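Local coordinates for AbiEi antitoxin C-terminal domain-containing protein (Mycobacterium tuberculosis, PDB 1ZEL), which is of unknown function but probably binds DNA through a winged-helix domain and carries a C-terminal domain related to AbiEi-type antitoxins, at residues A[286-289]-A[290-294]; A[212-216]-A[217-221]; A[224-227]-A[228-232]. All coordinates share one frame; numbering follows the deposited sequence.

Contact 1. Residues A[286-289]-A[290-294]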
loop_
_atom_site.group_PDB
_atom_site.type_symbol
_atom_site.label_atom_id
_atom_site.label_comp_id
_atom_site.label_asym_id
_atom_site.label_seq_id
_atom_site.Cartn_x
_atom_site.Cartn_y
_atom_site.Cartn_z
ATOM N N GLU A 286 8.180 16.313 17.848
ATOM C CA GLU A 286 9.306 16.770 17.036
ATOM C C GLU A 286 8.993 16.694 15.551
ATOM O O GLU A 286 9.841 16.981 14.688
ATOM C CB GLU A 286 10.540 15.944 17.375
ATOM C CG GLU A 286 10.871 16.021 18.843
ATOM C CD GLU A 286 12.069 15.201 19.261
ATOM O OE1 GLU A 286 12.613 14.429 18.438
ATOM O OE2 GLU A 286 12.473 15.345 20.437
ATOM N N LEU A 287 7.742 16.375 15.249
ATOM C CA LEU A 287 7.369 16.031 13.891
ATOM C C LEU A 287 6.179 16.795 13.325
ATOM O O LEU A 287 6.317 17.467 12.322
ATOM C CB LEU A 287 7.124 14.523 13.792
ATOM C CG LEU A 287 6.571 13.921 12.496
ATOM C CD1 LEU A 287 7.584 14.037 11.385
ATOM C CD2 LEU A 287 6.269 12.464 12.791
ATOM N N VAL A 288 5.013 16.654 13.939
ATOM C CA VAL A 288 3.787 17.145 13.336
ATOM C C VAL A 288 3.793 18.678 13.271
ATOM O O VAL A 288 3.814 19.250 12.174
ATOM C CB VAL A 288 2.547 16.567 14.038
ATOM C CG1 VAL A 288 1.260 17.221 13.532
ATOM C CG2 VAL A 288 2.481 15.038 13.801
ATOM N N VAL A 289 3.831 19.337 14.431
ATOM C CA VAL A 289 3.884 20.816 14.473
ATOM C C VAL A 289 5.166 21.404 13.825
ATOM O O VAL A 289 5.082 22.308 12.986
ATOM C CB VAL A 289 3.554 21.360 15.893
ATOM C CG1 VAL A 289 3.517 22.885 15.908
ATOM C CG2 VAL A 289 2.200 20.835 16.328
ATOM N N PRO A 290 6.347 20.851 14.139
ATOM C CA PRO A 290 7.556 21.298 13.423
ATOM C C PRO A 290 7.504 21.237 11.879
ATOM O O PRO A 290 8.037 22.145 11.220
ATOM C CB PRO A 290 8.635 20.346 13.949
ATOM C CG PRO A 290 8.141 19.965 15.290
ATOM C CD PRO A 290 6.673 19.824 15.145
ATOM N N LEU A 291 6.903 20.190 11.301
ATOM C CA LEU A 291 6.651 20.165 9.855
ATOM C C LEU A 291 5.664 21.232 9.418
ATOM O O LEU A 291 5.885 21.874 8.396
ATOM C CB LEU A 291 6.128 18.813 9.362
ATOM C CG LEU A 291 7.163 17.702 9.236
ATOM C CD1 LEU A 291 6.483 16.434 8.803
ATOM C CD2 LEU A 291 8.305 18.065 8.274
ATOM N N LEU A 292 4.564 21.383 10.158
ATOM C CA LEU A 292 3.574 22.420 9.848
ATOM C C LEU A 292 4.203 23.812 9.872
ATOM O O LEU A 292 3.834 24.696 9.088
ATOM C CB LEU A 292 2.415 22.356 10.833
ATOM C CG LEU A 292 1.503 21.157 10.620
ATOM C CD1 LEU A 292 0.504 21.112 11.722
ATOM C CD2 LEU A 292 0.806 21.288 9.254
ATOM N N ARG A 293 5.171 23.990 10.770
ATOM C CA ARG A 293 5.922 25.247 10.857
ATOM C C ARG A 293 6.843 25.512 9.667
ATOM O O ARG A 293 6.960 26.649 9.233
ATOM C CB ARG A 293 6.688 25.326 12.178
ATOM C CG ARG A 293 5.815 25.877 13.257
ATOM C CD ARG A 293 6.345 25.699 14.651
ATOM N NE ARG A 293 5.248 25.905 15.594
ATOM C CZ ARG A 293 5.335 25.787 16.914
ATOM N NH1 ARG A 293 6.483 25.444 17.480
ATOM N NH2 ARG A 293 4.255 26.004 17.662
ATOM N N VAL A 294 7.489 24.469 9.146
ATOM C CA VAL A 294 8.336 24.606 7.963
ATOM C C VAL A 294 7.459 24.907 6.739
ATOM O O VAL A 294 7.793 25.778 5.924
ATOM C CB VAL A 294 9.216 23.346 7.717
ATOM C CG1 VAL A 294 10.090 23.527 6.473
ATOM C CG2 VAL A 294 10.092 23.038 8.938
#
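Val289 and Arg293, one helical turn apart, meet through a methyl group and a flat cation: Val289 CG1 lies over one face of the Arg293 guanidinium, offset toward its rim and 3.5 Å from NE. CG1 reaches this place because it stands anti to the backbone N (chi1 -176°), while the extended arginine chain crosses the valine at an angle. Beneath them, Arg293 N binds Val289 O at 2.8 Å. Leu287 and Leu291 lie side by side and point the same way, their CD1 atoms 3.7 Å apart; Leu291 N bonds to Leu287 O at 3.0 Å. Leu292 N bonds likewise to Val288 O, at 3.0 Å. Pro290 has no N-H to give, but in the first turn none is called for, and its ring lies against the backbone of Glu286, with Pro290 CG 3.4 Å from Glu286 C.

Further out, Asp285 takes up the early amides with its carboxylate, OD1 from Leu287 N and Val288 N, OD2 from Val289 N. Glu274 forms a salt bridge with the outer end of Arg293, and His268 bonds to Glu286. Trp200 packs on both Leu287 and Leu291. This is the first turn of an alpha-helix, with Leu287 at the N-cap and proline in the opening turn, here starting the C-terminal helix 288-296 two residues after strand 283-285.

Contact 2. Residues A[212-216]-A[217-221]. With NA (sodium ion), chain C; FMT (formic acid), chain J.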
loop_
_atom_site.group_PDB
_atom_site.type_symbol
_atom_site.label_atom_id
_atom_site.label_comp_id
_atom_site.label_asym_id
_atom_site.label_seq_id
_atom_site.Cartn_x
_atom_site.Cartn_y
_atom_site.Cartn_z
ATOM N N ALA A 212 -11.469 13.272 10.988
ATOM C CA ALA A 212 -12.910 13.242 10.737
ATOM C C ALA A 212 -13.424 11.897 10.178
ATOM O O ALA A 212 -14.609 11.587 10.313
ATOM C CB ALA A 212 -13.314 14.396 9.802
ATOM N N ASP A 213 -12.547 11.104 9.576
ATOM C CA ASP A 213 -12.940 9.820 8.963
ATOM C C ASP A 213 -12.738 8.614 9.855
ATOM O O ASP A 213 -13.008 7.499 9.411
ATOM C CB ASP A 213 -12.177 9.560 7.648
ATOM C CG ASP A 213 -12.441 10.633 6.607
ATOM O OD1 ASP A 213 -13.452 11.340 6.734
ATOM O OD2 ASP A 213 -11.629 10.818 5.678
ATOM N N CYS A 214 -12.238 8.826 11.076
ATOM C CA CYS A 214 -11.916 7.718 11.979
ATOM C C CYS A 214 -13.009 7.585 13.008
ATOM O O CYS A 214 -13.431 8.564 13.616
ATOM C CB CYS A 214 -10.600 7.960 12.722
ATOM S SG CYS A 214 -9.176 7.939 11.654
ATOM N N SER A 215 -13.451 6.353 13.196
ATOM C CA SER A 215 -14.323 6.011 14.303
ATOM C C SER A 215 -13.427 5.707 15.506
ATOM O O SER A 215 -12.464 4.922 15.415
ATOM C CB SER A 215 -15.159 4.794 13.902
ATOM O OG SER A 215 -15.452 4.014 15.027
ATOM N N ASP A 216 -13.725 6.322 16.643
ATOM C CA ASP A 216 -12.900 6.106 17.831
ATOM C C ASP A 216 -12.984 4.672 18.380
ATOM O O ASP A 216 -12.025 4.184 18.964
ATOM C CB ASP A 216 -13.189 7.157 18.895
ATOM C CG ASP A 216 -12.873 8.585 18.410
ATOM O OD1 ASP A 216 -12.159 8.784 17.393
ATOM O OD2 ASP A 216 -13.356 9.524 19.034
ATOM N N GLU A 217 -14.108 3.983 18.180
ATOM C CA GLU A 217 -14.160 2.574 18.592
ATOM C C GLU A 217 -13.182 1.729 17.780
ATOM O O GLU A 217 -12.523 0.848 18.325
ATOM C CB GLU A 217 -15.555 1.965 18.480
ATOM C CG GLU A 217 -15.540 0.486 18.929
ATOM C CD GLU A 217 -16.884 -0.237 18.817
ATOM O OE1 GLU A 217 -17.938 0.415 19.000
ATOM O OE2 GLU A 217 -16.875 -1.463 18.556
ATOM N N ARG A 218 -13.118 1.968 16.477
ATOM C CA ARG A 218 -12.164 1.220 15.634
ATOM C C ARG A 218 -10.744 1.563 16.003
ATOM O O ARG A 218 -9.900 0.681 16.074
ATOM C CB ARG A 218 -12.391 1.505 14.163
ATOM C CG ARG A 218 -13.632 0.841 13.666
ATOM C CD ARG A 218 -13.973 1.300 12.274
ATOM N NE ARG A 218 -13.131 0.661 11.269
ATOM C CZ ARG A 218 -13.330 -0.561 10.788
ATOM N NH1 ARG A 218 -12.520 -1.033 9.866
ATOM N NH2 ARG A 218 -14.335 -1.299 11.213
ATOM N N LEU A 219 -10.473 2.845 16.257
ATOM C CA LEU A 219 -9.138 3.259 16.707
ATOM C C LEU A 219 -8.725 2.474 17.949
ATOM O O LEU A 219 -7.623 1.921 18.032
ATOM C CB LEU A 219 -9.117 4.764 17.013
ATOM C CG LEU A 219 -9.060 5.668 15.770
ATOM C CD1 LEU A 219 -9.125 7.129 16.212
ATOM C CD2 LEU A 219 -7.786 5.421 14.931
ATOM N N GLU A 220 -9.643 2.397 18.905
ATOM C CA GLU A 220 -9.360 1.773 20.153
ATOM C C GLU A 220 -9.054 0.277 19.976
ATOM O O GLU A 220 -8.161 -0.268 20.635
ATOM C CB GLU A 220 -10.559 2.000 21.071
ATOM C CG GLU A 220 -10.454 1.333 22.412
ATOM C CD GLU A 220 -11.706 1.519 23.240
ATOM O OE1 GLU A 220 -12.658 2.194 22.773
ATOM O OE2 GLU A 220 -11.726 0.980 24.363
ATOM N N ARG A 221 -9.793 -0.387 19.096
ATOM C CA ARG A 221 -9.624 -1.833 18.933
ATOM C C ARG A 221 -8.312 -2.104 18.185
ATOM O O ARG A 221 -7.616 -3.070 18.464
ATOM C CB ARG A 221 -10.818 -2.445 18.213
ATOM C CG ARG A 221 -12.106 -2.430 19.054
ATOM C CD ARG A 221 -13.228 -3.100 18.281
ATOM N NE ARG A 221 -12.891 -4.483 17.936
ATOM C CZ ARG A 221 -13.261 -5.089 16.810
ATOM N NH1 ARG A 221 -13.981 -4.433 15.908
ATOM N NH2 ARG A 221 -12.896 -6.345 16.581
HETATM NA NA NA C . -12.414 13.144 5.849
HETATM C C FMT J . -17.142 1.140 13.764
HETATM O O1 FMT J . -16.520 0.111 14.042
HETATM O O2 FMT J . -17.228 2.120 14.505
HETATM O O HOH W 1 -12.991 4.475 21.738
#
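Ser215 caps the N-terminus of helix 216-223, its OG accepting a weak bond of 3.4 Å from Arg218 N. The close-packed part lies on the inner side of this first turn. Leu219 N bonds to Ser215 O at 3.0 Å, and the leucine turns its CD1 to within 3.9 Å of Cys214 CB. That same methyl meets the Asp216 carboxylate, 3.7 Å from OD1, where the two side chains cross. Cys214 also rests on Leu187 of helix 183-192, while Leu238 of helix 228-240 covers Leu219 and Asp216, whose OD1 is held by Arg246 in a salt bridge; the turn is thus wedged between two other helices.

The other flank is looser and carries small molecules. Ser215 OG donates to O2 of a bound formic acid, probably from the crystallisation liquor, at 2.6 Å, while the other oxygen of this molecule lies near the plane of the Arg218 guanidinium, at its edge. A bend at chi3 (77°) turns that guanidinium so that NH1 bonds to Ala155 O. On the solvent side a water spans Asp216 O, weakly, and Glu220 OE1.

Before the cap, the chain passes through a sodium site that Asp213, hydrogen-bonded through OD2 to Tyr115 OH, shares with Asp209 and Arg167. The Asp213 carboxylate grips the ion with both oxygens, OD1 at 2.3 Å and OD2 at 2.5 Å.

Contact 3. Residues A[224-227]-A[228-232]. With FMT (formic acid), chain G; FMT (formic acid), chain H.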
loop_
_atom_site.group_PDB
_atom_site.type_symbol
_atom_site.label_atom_id
_atom_site.label_comp_id
_atom_site.label_asym_id
_atom_site.label_seq_id
_atom_site.Cartn_x
_atom_site.Cartn_y
_atom_site.Cartn_z
ATOM N N SER A 224 -5.441 -1.663 20.632
ATOM C CA SER A 224 -5.378 -2.662 21.688
ATOM C C SER A 224 -4.184 -3.590 21.511
ATOM O O SER A 224 -4.131 -4.372 20.568
ATOM C CB SER A 224 -6.688 -3.451 21.783
ATOM O OG SER A 224 -6.575 -4.443 22.801
ATOM N N GLY A 225 -3.209 -3.483 22.410
ATOM C CA GLY A 225 -2.036 -4.359 22.365
ATOM C C GLY A 225 -0.814 -3.612 21.853
ATOM O O GLY A 225 0.302 -4.109 21.929
ATOM N N ARG A 226 -1.022 -2.422 21.316
ATOM C CA ARG A 226 0.091 -1.565 20.931
ATOM C C ARG A 226 0.733 -0.985 22.208
ATOM O O ARG A 226 0.090 -0.931 23.268
ATOM C CB ARG A 226 -0.358 -0.397 20.010
ATOM C CG ARG A 226 -1.255 -0.703 18.808
ATOM C CD ARG A 226 -0.567 -1.447 17.665
ATOM N NE ARG A 226 -0.281 -2.828 18.077
ATOM C CZ ARG A 226 -1.189 -3.786 18.239
ATOM N NH1 ARG A 226 -2.487 -3.559 18.005
ATOM N NH2 ARG A 226 -0.797 -4.991 18.640
ATOM N N PRO A 227 1.999 -0.547 22.118
ATOM C CA PRO A 227 2.593 0.095 23.297
ATOM C C PRO A 227 1.857 1.383 23.663
ATOM O O PRO A 227 1.125 1.947 22.837
ATOM C CB PRO A 227 4.012 0.418 22.840
ATOM C CG PRO A 227 4.269 -0.501 21.651
ATOM C CD PRO A 227 2.942 -0.617 20.984
ATOM N N THR A 228 2.031 1.841 24.896
ATOM C CA THR A 228 1.342 3.054 25.360
ATOM C C THR A 228 1.686 4.248 24.502
ATOM O O THR A 228 0.847 5.115 24.248
ATOM C CB THR A 228 1.677 3.317 26.830
ATOM O OG1 THR A 228 1.337 2.141 27.578
ATOM C CG2 THR A 228 0.905 4.524 27.372
ATOM N N SER A 229 2.936 4.294 24.035
ATOM C CA SER A 229 3.378 5.363 23.142
ATOM C C SER A 229 2.513 5.522 21.897
ATOM O O SER A 229 2.300 6.641 21.437
ATOM C CB SER A 229 4.849 5.173 22.753
ATOM O OG SER A 229 5.046 3.917 22.155
ATOM N N ALA A 230 2.025 4.405 21.350
ATOM C CA ALA A 230 1.129 4.440 20.180
ATOM C C ALA A 230 -0.171 5.144 20.507
ATOM O O ALA A 230 -0.655 5.949 19.715
ATOM C CB ALA A 230 0.854 3.023 19.659
ATOM N N TRP A 231 -0.714 4.849 21.698
ATOM C CA TRP A 231 -1.924 5.477 22.187
ATOM C C TRP A 231 -1.717 6.972 22.353
ATOM O O TRP A 231 -2.556 7.777 21.930
ATOM C CB TRP A 231 -2.313 4.869 23.541
ATOM C CG TRP A 231 -2.878 3.496 23.454
ATOM C CD1 TRP A 231 -2.186 2.329 23.318
ATOM C CD2 TRP A 231 -4.271 3.143 23.540
ATOM N NE1 TRP A 231 -3.068 1.258 23.313
ATOM C CE2 TRP A 231 -4.351 1.734 23.447
ATOM C CE3 TRP A 231 -5.455 3.887 23.694
ATOM C CZ2 TRP A 231 -5.580 1.045 23.498
ATOM C CZ3 TRP A 231 -6.679 3.212 23.733
ATOM C CH2 TRP A 231 -6.730 1.800 23.619
ATOM N N GLN A 232 -0.587 7.343 22.953
ATOM C CA GLN A 232 -0.237 8.770 23.125
ATOM C C GLN A 232 -0.174 9.481 21.786
ATOM O O GLN A 232 -0.800 10.540 21.600
ATOM C CB GLN A 232 1.089 8.923 23.882
ATOM C CG GLN A 232 1.011 8.438 25.329
ATOM C CD GLN A 232 2.380 8.233 25.928
ATOM O OE1 GLN A 232 2.897 7.128 25.914
ATOM N NE2 GLN A 232 2.984 9.301 26.442
HETATM C C FMT G . 2.288 -3.797 19.133
HETATM O O1 FMT G . 2.749 -3.126 18.218
HETATM O O2 FMT G . 2.442 -5.012 19.225
HETATM C C FMT H . -1.398 0.739 26.509
HETATM O O1 FMT H . -1.273 1.583 27.405
HETATM O O2 FMT H . -2.460 0.159 26.267
HETATM O O HOH W 2 -2.209 -1.669 24.312
#
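The Trp231 indole has the carbonyl oxygens of Arg226 and Pro227 at its edge, in the ring plane, Pro227 O lying 3.4 Å from CD1. Over one face sits a formic acid molecule, probably from the crystallisation liquor, whose O1 accepts a 2.7 Å hydrogen bond from Thr228 OG1. The indole N-H is engaged by a water, 3.2 Å from NE1, that also accepts from Gly225 N and so joins the ring to the loop. A second flat group, the Arg226 guanidinium, has another formic acid at its edge; NH2 bonds to O2 of this molecule only weakly. Bends at chi2 (-71°) and chi3 (70°) curl the arginine back, letting NH1 bond to Leu222 O in the preceding helix.

Nearer the backbone, Arg226 CB packs against Ala230 CB at 3.6 Å. Ala230 N makes a weak bond to Pro227 O, at 3.0 Å. Gly225 takes a positive phi (106°). Leu223 and Leu250 pack on Trp231 from the neighbouring helices. The whole is a short loop between two consecutive helices, 216-223 and 228-240, with Ser224 the first residue past the one and Pro227 the N-cap of the next.

In the fold
Along the chain contact 2 comes first, then contact 3, then contact 1. Contacts 2 and 3 lie at the starts of consecutive helices, 216-223 and 228-240, both within the region related to AbiEi antitoxins; their centres are about 14 Å apart and they touch where Glu220 O packs on Trp231 CH2. Contact 1 opens the last helix, 288-296, its centre about 24 Å from that of contact 2 and about 22 Å from that of contact 3, and touches neither. Helix 228-240 connects all three: Leu238 packs on contact 2, and Tyr236 and Leu237 meet contact 1. The starts of two other helices thus pack on helix 228-240, whose own start is contact 3, tying the chain's C-terminal helix to the helices of the AbiEi-related region.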